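Local atomic coordinates of endo-1,4-beta-mannanase (Eisenia fetida, PDB entry 5Y6T), a protein that probably hydrolyses internal beta-1,4-mannosidic linkages of mannan polysaccharides, as a cold-adapted endo-mannanase of glycoside hydrolase family 5. Residues L51-Y54 / I55-K59; Q311-W314 / A315-G319. All blocks are in the same frame, centred on the assembly; numbering follows the deposited sequence.

Contact 1 (L51-Y54 / I55-K59); sequences LEDY and IVRIK
D53 and R57 sit one helical turn apart, their backbones joined by a hydrogen bond from R57 N to D53 O (2.9 Å), with V56 N to E52 O and I58 N to Y54 O continuing the alpha-helical i to i+4 pattern on the two flanks. D53 and R57 pair again through their side chains. D53 turns its carboxylate along the helix because CG lies anti to the backbone N (chi1 -175°), and OD2 takes NE of R57 at 2.9 Å in a salt bridge. NE meets OD2 from above the carboxylate plane, 46° out of it. This helix, 42-60, is the crossover of a beta-alpha-beta unit between the parallel strands 20-28 and 65-72, part of the (beta/alpha)8 barrel expected of the GH5 family. A bend at chi3 swings the guanidinium of R57 alongside Y54, where NH2 stands 3.7 Å from CE1; F338 adds a cation-pi contact to the same arginine. Y54 OH is hydrogen-bonded to Q32. The buried I55 follows the inner side of the helix, its CG1 3.8 Å from L51 O, and both L51 and I55 pack on F102 of helix 95-108.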
ATOM      1  N   LEU A  51     -18.017  -4.606   2.766  1.00 24.15           N
ATOM      2  CA  LEU A  51     -16.611  -4.925   2.451  1.00 22.47           C
ATOM      3  C   LEU A  51     -16.544  -6.208   1.630  1.00 23.72           C
ATOM      4  O   LEU A  51     -15.835  -6.292   0.627  1.00 21.36           O
ATOM      5  CB  LEU A  51     -15.757  -4.989   3.690  1.00 22.93           C
ATOM      6  CG  LEU A  51     -15.489  -3.611   4.385  1.00 22.56           C
ATOM      7  CD1 LEU A  51     -14.934  -3.716   5.793  1.00 25.19           C
ATOM      8  CD2 LEU A  51     -14.605  -2.708   3.572  1.00 22.92           C
ATOM      9  N   GLU A  52     -17.325  -7.201   2.012  1.00 20.83           N
ATOM     10  CA  GLU A  52     -17.349  -8.454   1.265  1.00 20.65           C
ATOM     11  C   GLU A  52     -17.958  -8.298  -0.120  1.00 23.37           C
ATOM     12  O   GLU A  52     -17.514  -8.952  -1.030  1.00 22.30           O
ATOM     13  CB  GLU A  52     -18.053  -9.546   2.086  1.00 20.96           C
ATOM     14  CG  GLU A  52     -17.300  -9.834   3.381  1.00 23.00           C
ATOM     15  CD  GLU A  52     -17.979 -10.834   4.357  1.00 24.58           C
ATOM     16  OE1 GLU A  52     -19.024 -11.418   4.009  1.00 26.93           O
ATOM     17  OE2 GLU A  52     -17.416 -11.068   5.456  1.00 23.79           O
ATOM     18  N   ASP A  53     -18.964  -7.428  -0.258  1.00 24.53           N
ATOM     19  CA  ASP A  53     -19.548  -7.104  -1.514  1.00 23.14           C
ATOM     20  C   ASP A  53     -18.462  -6.473  -2.423  1.00 21.79           C
ATOM     21  O   ASP A  53     -18.441  -6.755  -3.617  1.00 23.12           O
ATOM     22  CB  ASP A  53     -20.753  -6.180  -1.306  1.00 24.51           C
ATOM     23  CG  ASP A  53     -21.510  -5.871  -2.568  1.00 28.21           C
ATOM     24  OD1 ASP A  53     -22.022  -6.791  -3.203  1.00 30.94           O
ATOM     25  OD2 ASP A  53     -21.538  -4.699  -2.935  1.00 29.71           O
ATOM     26  N   TYR A  54     -17.542  -5.666  -1.880  1.00 22.86           N
ATOM     27  CA  TYR A  54     -16.515  -5.116  -2.772  1.00 22.44           C
ATOM     28  C   TYR A  54     -15.672  -6.231  -3.352  1.00 21.17           C
ATOM     29  O   TYR A  54     -15.261  -6.178  -4.508  1.00 21.50           O
ATOM     30  CB  TYR A  54     -15.608  -4.170  -2.024  1.00 23.67           C
ATOM     31  CG  TYR A  54     -16.185  -2.829  -1.792  1.00 22.44           C
ATOM     32  CD1 TYR A  54     -16.494  -2.001  -2.839  1.00 24.84           C
ATOM     33  CD2 TYR A  54     -16.306  -2.340  -0.503  1.00 23.04           C
ATOM     34  CE1 TYR A  54     -16.998  -0.715  -2.587  1.00 27.71           C
ATOM     35  CE2 TYR A  54     -16.789  -1.076  -0.255  1.00 24.80           C
ATOM     36  CZ  TYR A  54     -17.125  -0.284  -1.297  1.00 26.44           C
ATOM     37  OH  TYR A  54     -17.564   0.957  -0.984  1.00 29.16           O
ATOM     38  N   ILE A  55     -15.360  -7.234  -2.534  1.00 19.42           N
ATOM     39  CA  ILE A  55     -14.529  -8.362  -3.017  1.00 19.58           C
ATOM     40  C   ILE A  55     -15.205  -9.063  -4.164  1.00 20.10           C
ATOM     41  O   ILE A  55     -14.637  -9.335  -5.234  1.00 21.24           O
ATOM     42  CB  ILE A  55     -14.327  -9.387  -1.916  1.00 20.94           C
ATOM     43  CG1 ILE A  55     -13.400  -8.892  -0.807  1.00 20.93           C
ATOM     44  CG2 ILE A  55     -13.693 -10.640  -2.475  1.00 22.24           C
ATOM     45  CD1 ILE A  55     -13.371  -9.794   0.392  1.00 22.05           C
ATOM     46  N   VAL A  56     -16.471  -9.388  -3.931  1.00 22.39           N
ATOM     47  CA  VAL A  56     -17.253 -10.034  -4.984  1.00 23.00           C
ATOM     48  C   VAL A  56     -17.365  -9.230  -6.318  1.00 21.32           C
ATOM     49  O   VAL A  56     -17.135  -9.810  -7.419  1.00 24.56           O
ATOM     50  CB  VAL A  56     -18.675 -10.461  -4.465  1.00 25.69           C
ATOM     51  CG1 VAL A  56     -19.442 -11.144  -5.594  1.00 27.09           C
ATOM     52  CG2 VAL A  56     -18.535 -11.467  -3.283  1.00 26.78           C
ATOM     53  N   ARG A  57     -17.682  -7.958  -6.199  1.00 21.51           N
ATOM     54  CA  ARG A  57     -17.888  -7.067  -7.330  1.00 23.11           C
ATOM     55  C   ARG A  57     -16.590  -6.826  -8.077  1.00 23.87           C
ATOM     56  O   ARG A  57     -16.586  -6.848  -9.294  1.00 23.95           O
ATOM     57  CB  ARG A  57     -18.525  -5.786  -6.872  1.00 27.57           C
ATOM     58  CG  ARG A  57     -19.957  -6.049  -6.379  1.00 30.80           C
ATOM     59  CD  ARG A  57     -20.822  -4.818  -6.409  1.00 35.07           C
ATOM     60  NE  ARG A  57     -20.459  -3.814  -5.432  1.00 36.04           N
ATOM     61  CZ  ARG A  57     -20.175  -2.551  -5.704  1.00 39.98           C
ATOM     62  NH1 ARG A  57     -20.154  -2.113  -6.942  1.00 44.36           N
ATOM     63  NH2 ARG A  57     -19.900  -1.716  -4.716  1.00 42.41           N
ATOM     64  N   ILE A  58     -15.470  -6.739  -7.338  1.00 20.71           N
ATOM     65  CA  ILE A  58     -14.168  -6.625  -7.995  1.00 21.01           C
ATOM     66  C   ILE A  58     -13.845  -7.870  -8.817  1.00 21.14           C
ATOM     67  O   ILE A  58     -13.471  -7.745  -9.995  1.00 21.43           O
ATOM     68  CB  ILE A  58     -13.069  -6.269  -6.959  1.00 22.38           C
ATOM     69  CG1 ILE A  58     -13.273  -4.827  -6.507  1.00 22.59           C
ATOM     70  CG2 ILE A  58     -11.693  -6.543  -7.569  1.00 22.33           C
ATOM     71  CD1 ILE A  58     -12.453  -4.403  -5.327  1.00 22.55           C
ATOM     72  N   LYS A  59     -14.013  -9.043  -8.227  1.00 20.70           N
ATOM     73  CA  LYS A  59     -13.737 -10.263  -8.938  1.00 20.65           C
ATOM     74  C   LYS A  59     -14.642 -10.390 -10.145  1.00 21.07           C
ATOM     75  O   LYS A  59     -14.222 -10.857 -11.204  1.00 20.89           O
ATOM     76  CB  LYS A  59     -13.771 -11.488  -8.027  1.00 23.01           C
ATOM     77  CG  LYS A  59     -13.492 -12.805  -8.764  1.00 23.35           C
ATOM     78  CD  LYS A  59     -12.002 -12.883  -9.186  1.00 26.17           C
ATOM     79  CE  LYS A  59     -11.745 -12.831 -10.689  1.00 32.61           C
ATOM     80  NZ  LYS A  59     -10.278 -12.723 -11.011  1.00 31.13           N
TER

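Contact 2 (Q311-W314 / A315-G319); sequences QFDW and AYTQG
W314 and Q318 meet at the C-terminal end of helix 308-317, which precedes strand 322-325 in the (beta/alpha)8 barrel expected of GH5 enzymes. The aliphatic part of Q318 lies over one face of the indole: CG is 3.5 Å from the centroid of the six-membered ring and only 9° off its normal, a CH-pi contact. With CG anti to the backbone N (chi1 -179°), the indole of W314 leans toward the C-terminal end of the helix, where Q318 meets it, while the glutamine chain bends at chi2 and turns its amide to within 26° of the ring plane. Q318 is the first residue to leave helical backbone angles, yet its N still bonds to W314 O at 3.0 Å, so backbone and side chain both tie the end of the helix to the tryptophan. W314 NE1 is hydrogen-bonded to V282 O, which helps set the turn of the ring. With an alanine here, the CH2 groups of Q318 would probably lose their aromatic platform and V282 O its indole donor.

On a neighbouring side of the helix, T317 leans back on D313. Its OG1 donates to D313 O at 2.8 Å and its N reaches the same oxygen at 3.0 Å; the two donors approach from opposite faces of the carbonyl plane. On the side facing the barrel, F312 and A315 pack on A323 of strand 322-325, and F312 sets its ring edge-to-face with F298. The carboxylate of D313 is divided between two partners, OD1 going to H347 NE2. At OD2 a water donates a 2.6 Å hydrogen bond and makes a weak second one, 3.3 Å long, to T317 OG1.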
ATOM      1  N   GLN A 311      -4.931   3.584 -18.831  1.00 18.89           N
ATOM      2  CA  GLN A 311      -4.088   3.550 -17.683  1.00 22.52           C
ATOM      3  C   GLN A 311      -3.788   2.105 -17.283  1.00 20.55           C
ATOM      4  O   GLN A 311      -2.620   1.732 -17.113  1.00 20.72           O
ATOM      5  CB  GLN A 311      -4.758   4.331 -16.573  1.00 19.31           C
ATOM      6  CG  GLN A 311      -4.930   5.820 -16.816  1.00 22.13           C
ATOM      7  CD  GLN A 311      -5.798   6.529 -15.822  1.00 21.82           C
ATOM      8  OE1 GLN A 311      -6.855   6.011 -15.403  1.00 22.98           O
ATOM      9  NE2 GLN A 311      -5.377   7.729 -15.390  1.00 22.89           N
ATOM     10  N   PHE A 312      -4.808   1.262 -17.145  1.00 21.92           N
ATOM     11  CA  PHE A 312      -4.564  -0.178 -16.854  1.00 20.50           C
ATOM     12  C   PHE A 312      -3.744  -0.826 -17.946  1.00 20.37           C
ATOM     13  O   PHE A 312      -2.808  -1.639 -17.645  1.00 20.58           O
ATOM     14  CB  PHE A 312      -5.831  -0.963 -16.687  1.00 21.97           C
ATOM     15  CG  PHE A 312      -6.453  -0.814 -15.312  1.00 19.64           C
ATOM     16  CD1 PHE A 312      -7.328   0.216 -15.035  1.00 20.05           C
ATOM     17  CD2 PHE A 312      -6.207  -1.782 -14.342  1.00 20.66           C
ATOM     18  CE1 PHE A 312      -7.918   0.347 -13.777  1.00 21.16           C
ATOM     19  CE2 PHE A 312      -6.756  -1.658 -13.059  1.00 20.43           C
ATOM     20  CZ  PHE A 312      -7.670  -0.634 -12.779  1.00 20.83           C
ATOM     21  N   ASP A 313      -4.000  -0.453 -19.196  1.00 20.21           N
ATOM     22  CA  ASP A 313      -3.238  -1.021 -20.293  1.00 20.75           C
ATOM     23  C   ASP A 313      -1.731  -0.685 -20.176  1.00 19.24           C
ATOM     24  O   ASP A 313      -0.887  -1.506 -20.446  1.00 22.88           O
ATOM     25  CB  ASP A 313      -3.795  -0.602 -21.689  1.00 22.13           C
ATOM     26  CG  ASP A 313      -3.216  -1.466 -22.803  1.00 27.41           C
ATOM     27  OD1 ASP A 313      -3.664  -2.644 -22.914  1.00 25.53           O
ATOM     28  OD2 ASP A 313      -2.234  -1.029 -23.462  1.00 24.36           O
ATOM     29  N   TRP A 314      -1.427   0.549 -19.862  1.00 21.37           N
ATOM     30  CA  TRP A 314      -0.067   1.026 -19.759  1.00 22.05           C
ATOM     31  C   TRP A 314       0.626   0.224 -18.664  1.00 21.54           C
ATOM     32  O   TRP A 314       1.713  -0.239 -18.834  1.00 21.39           O
ATOM     33  CB  TRP A 314      -0.053   2.506 -19.435  1.00 19.52           C
ATOM     34  CG  TRP A 314       1.339   3.049 -19.338  1.00 22.45           C
ATOM     35  CD1 TRP A 314       2.113   3.175 -18.237  1.00 23.23           C
ATOM     36  CD2 TRP A 314       2.144   3.480 -20.448  1.00 20.83           C
ATOM     37  NE1 TRP A 314       3.375   3.619 -18.579  1.00 23.33           N
ATOM     38  CE2 TRP A 314       3.394   3.846 -19.940  1.00 22.62           C
ATOM     39  CE3 TRP A 314       1.902   3.585 -21.852  1.00 24.91           C
ATOM     40  CZ2 TRP A 314       4.449   4.366 -20.772  1.00 23.34           C
ATOM     41  CZ3 TRP A 314       2.935   4.080 -22.675  1.00 25.10           C
ATOM     42  CH2 TRP A 314       4.218   4.422 -22.124  1.00 25.54           C
ATOM     43  N   ALA A 315      -0.032   0.073 -17.504  1.00 20.55           N
ATOM     44  CA  ALA A 315       0.596  -0.618 -16.380  1.00 21.21           C
ATOM     45  C   ALA A 315       0.986  -2.051 -16.783  1.00 20.88           C
ATOM     46  O   ALA A 315       2.067  -2.538 -16.490  1.00 20.46           O
ATOM     47  CB  ALA A 315      -0.349  -0.663 -15.225  1.00 21.94           C
ATOM     48  N   TYR A 316       0.062  -2.702 -17.476  1.00 22.26           N
ATOM     49  CA  TYR A 316       0.188  -4.109 -17.872  1.00 21.15           C
ATOM     50  C   TYR A 316       1.292  -4.319 -18.896  1.00 21.77           C
ATOM     51  O   TYR A 316       2.013  -5.325 -18.859  1.00 22.33           O
ATOM     52  CB  TYR A 316      -1.156  -4.693 -18.351  1.00 21.68           C
ATOM     53  CG  TYR A 316      -1.057  -6.173 -18.583  1.00 19.08           C
ATOM     54  CD1 TYR A 316      -1.165  -7.075 -17.499  1.00 21.00           C
ATOM     55  CD2 TYR A 316      -0.870  -6.667 -19.828  1.00 23.37           C
ATOM     56  CE1 TYR A 316      -1.034  -8.445 -17.676  1.00 21.14           C
ATOM     57  CE2 TYR A 316      -0.776  -8.035 -20.039  1.00 23.55           C
ATOM     58  CZ  TYR A 316      -0.831  -8.926 -18.953  1.00 22.25           C
ATOM     59  OH  TYR A 316      -0.716 -10.286 -19.105  1.00 23.85           O
ATOM     60  N   THR A 317       1.418  -3.372 -19.813  1.00 22.08           N
ATOM     61  CA  THR A 317       2.276  -3.574 -20.963  1.00 22.38           C
ATOM     62  C   THR A 317       3.660  -2.915 -20.858  1.00 22.80           C
ATOM     63  O   THR A 317       4.514  -3.206 -21.660  1.00 23.35           O
ATOM     64  CB  THR A 317       1.592  -3.031 -22.225  1.00 21.81           C
ATOM     65  OG1 THR A 317       1.326  -1.633 -22.096  1.00 20.35           O
ATOM     66  CG2 THR A 317       0.298  -3.802 -22.504  1.00 21.20           C
ATOM     67  N   GLN A 318       3.841  -2.034 -19.895  1.00 20.95           N
ATOM     68  CA  GLN A 318       5.088  -1.238 -19.807  1.00 22.47           C
ATOM     69  C   GLN A 318       5.851  -1.541 -18.515  1.00 25.13           C
ATOM     70  O   GLN A 318       6.624  -0.662 -18.029  1.00 22.27           O
ATOM     71  CB  GLN A 318       4.704   0.242 -19.897  1.00 24.42           C
ATOM     72  CG  GLN A 318       4.099   0.586 -21.269  1.00 25.17           C
ATOM     73  CD  GLN A 318       5.101   0.382 -22.393  1.00 26.80           C
ATOM     74  OE1 GLN A 318       6.274   0.513 -22.186  1.00 28.15           O
ATOM     75  NE2 GLN A 318       4.610   0.077 -23.609  1.00 31.47           N
ATOM     76  N   GLY A 319       5.699  -2.751 -17.989  1.00 21.57           N
ATOM     77  CA  GLY A 319       6.718  -3.250 -17.006  1.00 22.29           C
ATOM     78  C   GLY A 319       6.335  -3.218 -15.530  1.00 22.49           C
ATOM     79  O   GLY A 319       7.139  -3.576 -14.657  1.00 20.97           O
TER
HETATM   80  O   HOH W   1      -0.520   0.919 -23.180  1.00 35.13           O

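Contact 1 comes first along the chain, on helix 42-60, and contact 2 follows far downstream on helix 308-317. Their centres lie about 23 Å apart and their nearest atoms about 9 Å, so they do not touch. Both helices belong to the outer layer around the parallel strands of the barrel, and strand 20-28 relates them: it leads into helix 42-60 and pairs in parallel with strand 65-72 after that helix and with strand 322-325 after helix 308-317. The two contacts therefore belong to units flanking the place where the first and last parts of the barrel meet, consistent with closure of the (beta/alpha)8 fold expected of this mannanase.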